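Local coordinates for protein RNA polymerase sigma factor SIGMA-28 (FliA) (Aquifex aeolicus, PDB 1RP3) that probably acts as a flagellar sigma factor that directs RNA polymerase to its promoters, and is captured here in an inactive conformation with the anti-sigma factor FlgM, at residues A[71-74]-A[75-79]; A[82-86]-A[87-91]; A[145-148]-A[149-153]. One frame throughout, in Å; residues are numbered along the deposited sequence.

Contact 1 of 3, residues A[71-74]-A[75-79]; sequences YIKL and RIKGA
Tyr71 and Arg75, Ile72 and Ile76, and Lys73 and Lys77 meet as i to i+4 pairs along helix 66-85, within sigma-70 region 2. The contact is local. The backbone N-H groups of Arg75, Ile76, Lys77 and Gly78 donate to the carbonyl oxygens of Tyr71, Ile72, Lys73 and Leu74, the regular alpha-helical pattern.

Tyr71 and Arg75 run side by side and point the same way. Arg75 CG lies over one face of the ring, 3.9 Å from the centroid of the Tyr71 ring, a CH-pi contact. The arginine chain then bends at chi2 (-67°) and again at chi3. These bends carry the guanidinium to the hydroxyl end of the ring, where Arg75 NH1 donates to Tyr71 OH at 2.9 Å. The N-H...O angle is 149°. The guanidinium stands steeply to the ring, with the planes 70° apart.

Ile72 and Ile76 are buried and cross at an angle. Ile72 CG2 touches Ile76 CD1 at 3.6 Å. Ile76 CG1 also lies 3.2 Å from Ile72 O. Helix 42-58 packs on Ile72 and helix 7-33 on Ile76.

Lys73 and Lys77 lie alongside each other, with Lys73 CD 3.8 Å from Lys77 CE. Their NZ atoms, Lys73 NZ and Lys77 NZ, are 5.2 Å apart. Lys77 NZ forms a salt bridge with the terminal carboxylate of Thr88 of FlgM and a hydrogen bond to Phe86 O of FlgM. Lys73 NZ makes only a long, weak ion pair with that carboxylate of FlgM.

The chemistry differs from side to side of the helix. The isoleucine pair is buried against helices 42-58 and 7-33, while the polar ends lie to other sides. The two lysine ammonium groups gather near one terminal carboxylate, and their combined positive charge probably helps to hold the C-terminal end of FlgM.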
loop_
_atom_site.group_PDB
_atom_site.type_symbol
_atom_site.label_atom_id
_atom_site.label_comp_id
_atom_site.label_asym_id
_atom_site.label_seq_id
_atom_site.Cartn_x
_atom_site.Cartn_y
_atom_site.Cartn_z
ATOM N N TYR A 71 -7.970 -0.021 -14.296
ATOM C CA TYR A 71 -6.686 -0.039 -14.970
ATOM C C TYR A 71 -5.808 1.107 -14.443
ATOM O O TYR A 71 -4.620 0.914 -14.163
ATOM C CB TYR A 71 -6.863 0.083 -16.490
ATOM C CG TYR A 71 -5.549 0.054 -17.237
ATOM C CD1 TYR A 71 -4.768 -1.103 -17.243
ATOM C CD2 TYR A 71 -5.066 1.186 -17.906
ATOM C CE1 TYR A 71 -3.549 -1.148 -17.877
ATOM C CE2 TYR A 71 -3.836 1.159 -18.554
ATOM C CZ TYR A 71 -3.080 -0.021 -18.531
ATOM O OH TYR A 71 -1.840 -0.079 -19.145
ATOM N N ILE A 72 -6.396 2.301 -14.344
ATOM C CA ILE A 72 -5.700 3.495 -13.850
ATOM C C ILE A 72 -5.126 3.170 -12.472
ATOM O O ILE A 72 -3.948 3.393 -12.203
ATOM C CB ILE A 72 -6.669 4.717 -13.655
ATOM C CG1 ILE A 72 -7.418 5.088 -14.943
ATOM C CG2 ILE A 72 -5.908 5.894 -13.079
ATOM C CD1 ILE A 72 -6.558 5.425 -16.080
ATOM N N LYS A 73 -5.975 2.615 -11.613
ATOM C CA LYS A 73 -5.575 2.269 -10.257
ATOM C C LYS A 73 -4.406 1.305 -10.248
ATOM O O LYS A 73 -3.460 1.457 -9.479
ATOM C CB LYS A 73 -6.742 1.661 -9.484
ATOM C CG LYS A 73 -6.455 1.530 -8.004
ATOM C CD LYS A 73 -7.123 0.313 -7.389
ATOM C CE LYS A 73 -8.639 0.399 -7.434
ATOM N NZ LYS A 73 -9.253 -0.867 -6.936
ATOM N N LEU A 74 -4.447 0.348 -11.157
ATOM C CA LEU A 74 -3.404 -0.649 -11.250
ATOM C C LEU A 74 -2.057 -0.046 -11.664
ATOM O O LEU A 74 -1.015 -0.386 -11.086
ATOM C CB LEU A 74 -3.845 -1.730 -12.228
ATOM C CG LEU A 74 -2.897 -2.897 -12.466
ATOM C CD1 LEU A 74 -2.657 -3.657 -11.156
ATOM C CD2 LEU A 74 -3.510 -3.796 -13.518
ATOM N N ARG A 75 -2.073 0.850 -12.649
ATOM C CA ARG A 75 -0.837 1.486 -13.105
ATOM C C ARG A 75 -0.229 2.417 -12.058
ATOM O O ARG A 75 0.992 2.510 -11.940
ATOM C CB ARG A 75 -1.056 2.236 -14.421
ATOM C CG ARG A 75 -1.495 1.348 -15.594
ATOM C CD ARG A 75 -0.394 0.396 -16.021
ATOM N NE ARG A 75 0.882 1.075 -16.255
ATOM C CZ ARG A 75 1.234 1.666 -17.401
ATOM N NH1 ARG A 75 0.410 1.674 -18.448
ATOM N NH2 ARG A 75 2.413 2.272 -17.498
ATOM N N ILE A 76 -1.083 3.091 -11.288
ATOM C CA ILE A 76 -0.636 4.005 -10.240
ATOM C C ILE A 76 0.120 3.211 -9.176
ATOM O O ILE A 76 1.240 3.569 -8.823
ATOM C CB ILE A 76 -1.839 4.756 -9.592
ATOM C CG1 ILE A 76 -2.448 5.734 -10.593
ATOM C CG2 ILE A 76 -1.415 5.474 -8.307
ATOM C CD1 ILE A 76 -3.792 6.286 -10.144
ATOM N N LYS A 77 -0.493 2.129 -8.689
ATOM C CA LYS A 77 0.137 1.270 -7.676
ATOM C C LYS A 77 1.445 0.712 -8.230
ATOM O O LYS A 77 2.477 0.745 -7.560
ATOM C CB LYS A 77 -0.799 0.121 -7.267
ATOM C CG LYS A 77 -2.061 0.589 -6.546
ATOM C CD LYS A 77 -2.887 -0.549 -5.960
ATOM C CE LYS A 77 -4.060 -0.002 -5.134
ATOM N NZ LYS A 77 -4.780 -1.046 -4.337
ATOM N N GLY A 78 1.406 0.325 -9.506
ATOM C CA GLY A 78 2.560 -0.237 -10.172
ATOM C C GLY A 78 3.711 0.729 -10.219
ATOM O O GLY A 78 4.830 0.354 -9.889
ATOM N N ALA A 79 3.437 1.983 -10.575
ATOM C CA ALA A 79 4.498 2.986 -10.653
ATOM C C ALA A 79 5.079 3.296 -9.283
ATOM O O ALA A 79 6.269 3.559 -9.156
ATOM C CB ALA A 79 3.988 4.272 -11.314
#

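Contact 2 of 3, residues A[82-86]-A[87-91]; sequences DYLRS and LDFGS
Leu87 folds back on Tyr83 and Leu84 where the chain leaves helix 66-85. The contact is local and passes round a turn. Leu87 N donates to Leu84 O at 3.1 Å, from well above the carbonyl plane (63° out of it).

The side chain of Leu87 can be followed outward. Its CB lies 3.2 Å from Leu84 O, the oxygen that accepts from its own N-H. Its CG stays near that oxygen and then branches. Both methyls lie on the same face of the Tyr83 ring. Leu87 CD1 is beside the ring at 3.9 Å from Tyr83 CE1, and 3.6 Å from Tyr83 O. It also passes Ser86 OG. Leu87 CD2 sits toward the hydroxyl end of the ring and meets Leu84 CD2 at 4.0 Å.

Phe89 reaches the same carbonyl from another direction. The edge of its ring faces Leu84 O, with Phe89 CD2 at 3.3 Å and the oxygen in the ring plane. Phe89 also packs on Phe141 and Leu145 of helix 129-158, and Tyr83 stacks on Tyr48.

Ser86 OG donates to Tyr83 O at 2.7 Å. Its chi1 of 75° places OG between the backbone N and the carbonyl carbon, and this turns it back toward the preceding turn. Ser86 N donates to the same oxygen, which is therefore held twice.

Further on, Ser91 OG bonds to Asp88 O across a type I beta turn, and Asp88 pairs with Lys138. The arrangement is a helix end followed by a short loop, with an i to i+3 backbone bond, a type I turn and the N-cap Ser91 leading from helix 66-85 into helix 92-112.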
loop_
_atom_site.group_PDB
_atom_site.type_symbol
_atom_site.label_atom_id
_atom_site.label_comp_id
_atom_site.label_asym_id
_atom_site.label_seq_id
_atom_site.Cartn_x
_atom_site.Cartn_y
_atom_site.Cartn_z
ATOM N N ASP A 82 7.119 0.336 -8.234
ATOM C CA ASP A 82 8.295 0.309 -9.104
ATOM C C ASP A 82 9.381 1.156 -8.472
ATOM O O ASP A 82 10.560 0.787 -8.494
ATOM C CB ASP A 82 8.004 0.901 -10.491
ATOM C CG ASP A 82 7.394 -0.110 -11.461
ATOM O OD1 ASP A 82 7.479 -1.331 -11.203
ATOM O OD2 ASP A 82 6.819 0.331 -12.488
ATOM N N TYR A 83 8.982 2.315 -7.951
ATOM C CA TYR A 83 9.925 3.218 -7.325
ATOM C C TYR A 83 10.382 2.693 -5.959
ATOM O O TYR A 83 11.569 2.736 -5.647
ATOM C CB TYR A 83 9.331 4.625 -7.195
ATOM C CG TYR A 83 9.982 5.464 -6.116
ATOM C CD1 TYR A 83 11.283 5.941 -6.269
ATOM C CD2 TYR A 83 9.305 5.767 -4.938
ATOM C CE1 TYR A 83 11.894 6.702 -5.279
ATOM C CE2 TYR A 83 9.907 6.523 -3.946
ATOM C CZ TYR A 83 11.203 6.988 -4.120
ATOM O OH TYR A 83 11.815 7.722 -3.122
ATOM N N LEU A 84 9.447 2.213 -5.150
ATOM C CA LEU A 84 9.809 1.708 -3.835
ATOM C C LEU A 84 10.734 0.497 -3.923
ATOM O O LEU A 84 11.625 0.330 -3.097
ATOM C CB LEU A 84 8.555 1.387 -3.020
ATOM C CG LEU A 84 7.730 2.609 -2.612
ATOM C CD1 LEU A 84 6.365 2.176 -2.113
ATOM C CD2 LEU A 84 8.483 3.400 -1.557
ATOM N N ARG A 85 10.550 -0.316 -4.957
ATOM C CA ARG A 85 11.375 -1.499 -5.154
ATOM C C ARG A 85 12.792 -1.139 -5.611
ATOM O O ARG A 85 13.723 -1.921 -5.439
ATOM C CB ARG A 85 10.710 -2.437 -6.160
ATOM C CG ARG A 85 11.440 -3.748 -6.390
ATOM C CD ARG A 85 10.584 -4.716 -7.183
ATOM N NE ARG A 85 9.527 -5.312 -6.372
ATOM C CZ ARG A 85 8.222 -5.110 -6.566
ATOM N NH1 ARG A 85 7.806 -4.313 -7.544
ATOM N NH2 ARG A 85 7.327 -5.729 -5.799
ATOM N N SER A 86 12.969 0.058 -6.159
ATOM C CA SER A 86 14.293 0.475 -6.614
ATOM C C SER A 86 15.117 0.929 -5.420
ATOM O O SER A 86 16.306 1.230 -5.556
ATOM C CB SER A 86 14.202 1.589 -7.666
ATOM O OG SER A 86 13.876 2.834 -7.080
ATOM N N LEU A 87 14.467 0.990 -4.258
ATOM C CA LEU A 87 15.114 1.392 -3.012
ATOM C C LEU A 87 15.805 0.219 -2.324
ATOM O O LEU A 87 15.874 -0.884 -2.873
ATOM C CB LEU A 87 14.113 2.064 -2.070
ATOM C CG LEU A 87 13.862 3.572 -2.198
ATOM C CD1 LEU A 87 14.143 4.071 -3.591
ATOM C CD2 LEU A 87 12.438 3.862 -1.802
ATOM N N ASP A 88 16.290 0.452 -1.111
ATOM C CA ASP A 88 17.032 -0.558 -0.361
ATOM C C ASP A 88 16.217 -1.450 0.561
ATOM O O ASP A 88 16.746 -1.951 1.549
ATOM C CB ASP A 88 18.114 0.133 0.465
ATOM C CG ASP A 88 17.534 0.956 1.613
ATOM O OD1 ASP A 88 16.431 1.525 1.464
ATOM O OD2 ASP A 88 18.175 1.019 2.686
ATOM N N PHE A 89 14.950 -1.676 0.244
ATOM C CA PHE A 89 14.114 -2.499 1.111
ATOM C C PHE A 89 14.506 -3.958 1.231
ATOM O O PHE A 89 14.463 -4.517 2.324
ATOM C CB PHE A 89 12.642 -2.382 0.737
ATOM C CG PHE A 89 12.029 -1.080 1.140
ATOM C CD1 PHE A 89 11.804 -0.791 2.478
ATOM C CD2 PHE A 89 11.700 -0.129 0.186
ATOM C CE1 PHE A 89 11.252 0.424 2.858
ATOM C CE2 PHE A 89 11.148 1.086 0.557
ATOM C CZ PHE A 89 10.926 1.367 1.896
ATOM N N GLY A 90 14.889 -4.578 0.123
ATOM C CA GLY A 90 15.276 -5.975 0.188
ATOM C C GLY A 90 16.759 -6.216 0.445
ATOM O O GLY A 90 17.229 -7.345 0.299
ATOM N N SER A 91 17.480 -5.169 0.851
ATOM C CA SER A 91 18.913 -5.257 1.107
ATOM C C SER A 91 19.291 -6.239 2.217
ATOM O O SER A 91 18.469 -6.589 3.067
ATOM C CB SER A 91 19.491 -3.872 1.411
ATOM O OG SER A 91 19.208 -3.462 2.741
#

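Contact 3 of 3, residues A[145-148]-A[149-153]; sequences LSLE and EVFRD
Glu148 and Arg152 cross at an angle on helix 129-158, with the carboxylate and guanidinium planes 79° apart. Arg152 presents its NE side to a single oxygen. Glu148 OE2 accepts from Arg152 NE at 3.0 Å and from Arg152 NH2 at 3.1 Å. The NE bond uses the syn lone pair of the oxygen, which lies near the guanidinium plane. Glu148 bends at chi2 (-88°), and this swings its carboxylate toward Arg152. The other ends have partners too: Glu148 OE1 pairs with Arg85 and Arg152 NH1 with Asp82, both on helix 66-85.

Leu147 and Phe151 instead lie side by side and point the same way. Leu147 CG touches Phe151 CE2 at 3.8 Å. The ring turns its edge to the backbone, with Phe151 CD2 3.3 Å from Leu147 O. Phe87 of FlgM stacks on the Phe151 ring and also packs on Leu147.

These are two i to i+4 pairs on different sides of one helix. The charged pair joins this sigma-70 region 3 helix to region 2, and the apolar pair forms part of the FlgM-binding surface.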
loop_
_atom_site.group_PDB
_atom_site.type_symbol
_atom_site.label_atom_id
_atom_site.label_comp_id
_atom_site.label_asym_id
_atom_site.label_seq_id
_atom_site.Cartn_x
_atom_site.Cartn_y
_atom_site.Cartn_z
ATOM N N LEU A 145 6.583 -5.879 -0.491
ATOM C CA LEU A 145 7.115 -5.834 -1.847
ATOM C C LEU A 145 7.114 -7.217 -2.481
ATOM O O LEU A 145 6.617 -7.405 -3.597
ATOM C CB LEU A 145 8.531 -5.273 -1.847
ATOM C CG LEU A 145 8.625 -3.757 -1.723
ATOM C CD1 LEU A 145 10.053 -3.354 -1.521
ATOM C CD2 LEU A 145 8.038 -3.080 -2.968
ATOM N N SER A 146 7.690 -8.179 -1.769
ATOM C CA SER A 146 7.739 -9.555 -2.252
ATOM C C SER A 146 6.341 -10.083 -2.565
ATOM O O SER A 146 6.138 -10.737 -3.578
ATOM C CB SER A 146 8.430 -10.459 -1.231
ATOM O OG SER A 146 9.797 -10.124 -1.148
ATOM N N LEU A 147 5.378 -9.789 -1.703
ATOM C CA LEU A 147 4.023 -10.245 -1.952
ATOM C C LEU A 147 3.406 -9.507 -3.142
ATOM O O LEU A 147 2.595 -10.073 -3.864
ATOM C CB LEU A 147 3.155 -10.074 -0.711
ATOM C CG LEU A 147 1.745 -10.638 -0.850
ATOM C CD1 LEU A 147 1.813 -12.081 -1.366
ATOM C CD2 LEU A 147 1.022 -10.568 0.494
ATOM N N GLU A 148 3.808 -8.255 -3.349
ATOM C CA GLU A 148 3.304 -7.446 -4.457
ATOM C C GLU A 148 3.763 -8.052 -5.788
ATOM O O GLU A 148 3.013 -8.053 -6.757
ATOM C CB GLU A 148 3.788 -5.987 -4.333
ATOM C CG GLU A 148 3.099 -4.995 -5.290
ATOM C CD GLU A 148 3.780 -4.879 -6.654
ATOM O OE1 GLU A 148 4.997 -5.138 -6.760
ATOM O OE2 GLU A 148 3.101 -4.498 -7.626
ATOM N N GLU A 149 4.993 -8.568 -5.818
ATOM C CA GLU A 149 5.540 -9.199 -7.017
ATOM C C GLU A 149 4.624 -10.323 -7.490
ATOM O O GLU A 149 4.420 -10.500 -8.689
ATOM C CB GLU A 149 6.929 -9.769 -6.743
ATOM C CG GLU A 149 8.062 -8.789 -6.962
ATOM C CD GLU A 149 9.422 -9.391 -6.657
ATOM O OE1 GLU A 149 9.513 -10.634 -6.548
ATOM O OE2 GLU A 149 10.398 -8.621 -6.522
ATOM N N VAL A 150 4.067 -11.063 -6.535
ATOM C CA VAL A 150 3.168 -12.164 -6.834
ATOM C C VAL A 150 1.865 -11.637 -7.419
ATOM O O VAL A 150 1.437 -12.059 -8.502
ATOM C CB VAL A 150 2.893 -13.015 -5.574
ATOM C CG1 VAL A 150 1.873 -14.110 -5.876
ATOM C CG2 VAL A 150 4.203 -13.617 -5.057
ATOM N N PHE A 151 1.258 -10.684 -6.723
ATOM C CA PHE A 151 0.021 -10.079 -7.189
ATOM C C PHE A 151 0.176 -9.394 -8.537
ATOM O O PHE A 151 -0.784 -9.303 -9.294
ATOM C CB PHE A 151 -0.516 -9.086 -6.165
ATOM C CG PHE A 151 -1.329 -9.713 -5.095
ATOM C CD1 PHE A 151 -2.689 -9.917 -5.276
ATOM C CD2 PHE A 151 -0.739 -10.121 -3.910
ATOM C CE1 PHE A 151 -3.453 -10.503 -4.282
ATOM C CE2 PHE A 151 -1.493 -10.708 -2.912
ATOM C CZ PHE A 151 -2.852 -10.906 -3.100
ATOM N N ARG A 152 1.368 -8.867 -8.812
ATOM C CA ARG A 152 1.618 -8.208 -10.095
ATOM C C ARG A 152 1.679 -9.246 -11.218
ATOM O O ARG A 152 1.264 -8.975 -12.347
ATOM C CB ARG A 152 2.908 -7.387 -10.080
ATOM C CG ARG A 152 3.036 -6.531 -11.328
ATOM C CD ARG A 152 4.305 -5.716 -11.367
ATOM N NE ARG A 152 4.369 -4.746 -10.282
ATOM C CZ ARG A 152 5.016 -3.590 -10.346
ATOM N NH1 ARG A 152 5.655 -3.230 -11.453
ATOM N NH2 ARG A 152 5.088 -2.832 -9.263
ATOM N N ASP A 153 2.222 -10.422 -10.906
ATOM C CA ASP A 153 2.300 -11.511 -11.874
ATOM C C ASP A 153 0.875 -11.835 -12.330
ATOM O O ASP A 153 0.629 -12.010 -13.522
ATOM C CB ASP A 153 2.942 -12.762 -11.252
ATOM C CG ASP A 153 4.470 -12.717 -11.255
ATOM O OD1 ASP A 153 5.067 -12.081 -12.154
ATOM O OD2 ASP A 153 5.079 -13.348 -10.356
#

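In the fold
From the N terminus, contact 1 comes first, in the middle of helix 66-85. Contact 2 follows at the end of that helix and in the turn leading to helix 92-112. Contact 3 comes later, on helix 129-158. Each is local, so none closes a long loop; they follow in series and neither nest nor cross. The centres of contacts 1 and 2 are about 17 Å apart, and each lies about 13 Å from that of contact 3. Contact 3 touches both of the others, by salt bridges and packing to contact 2 and a probable hydrogen bond to contact 1. It thus joins region 3 to region 2. FlgM reaches contacts 1 and 3.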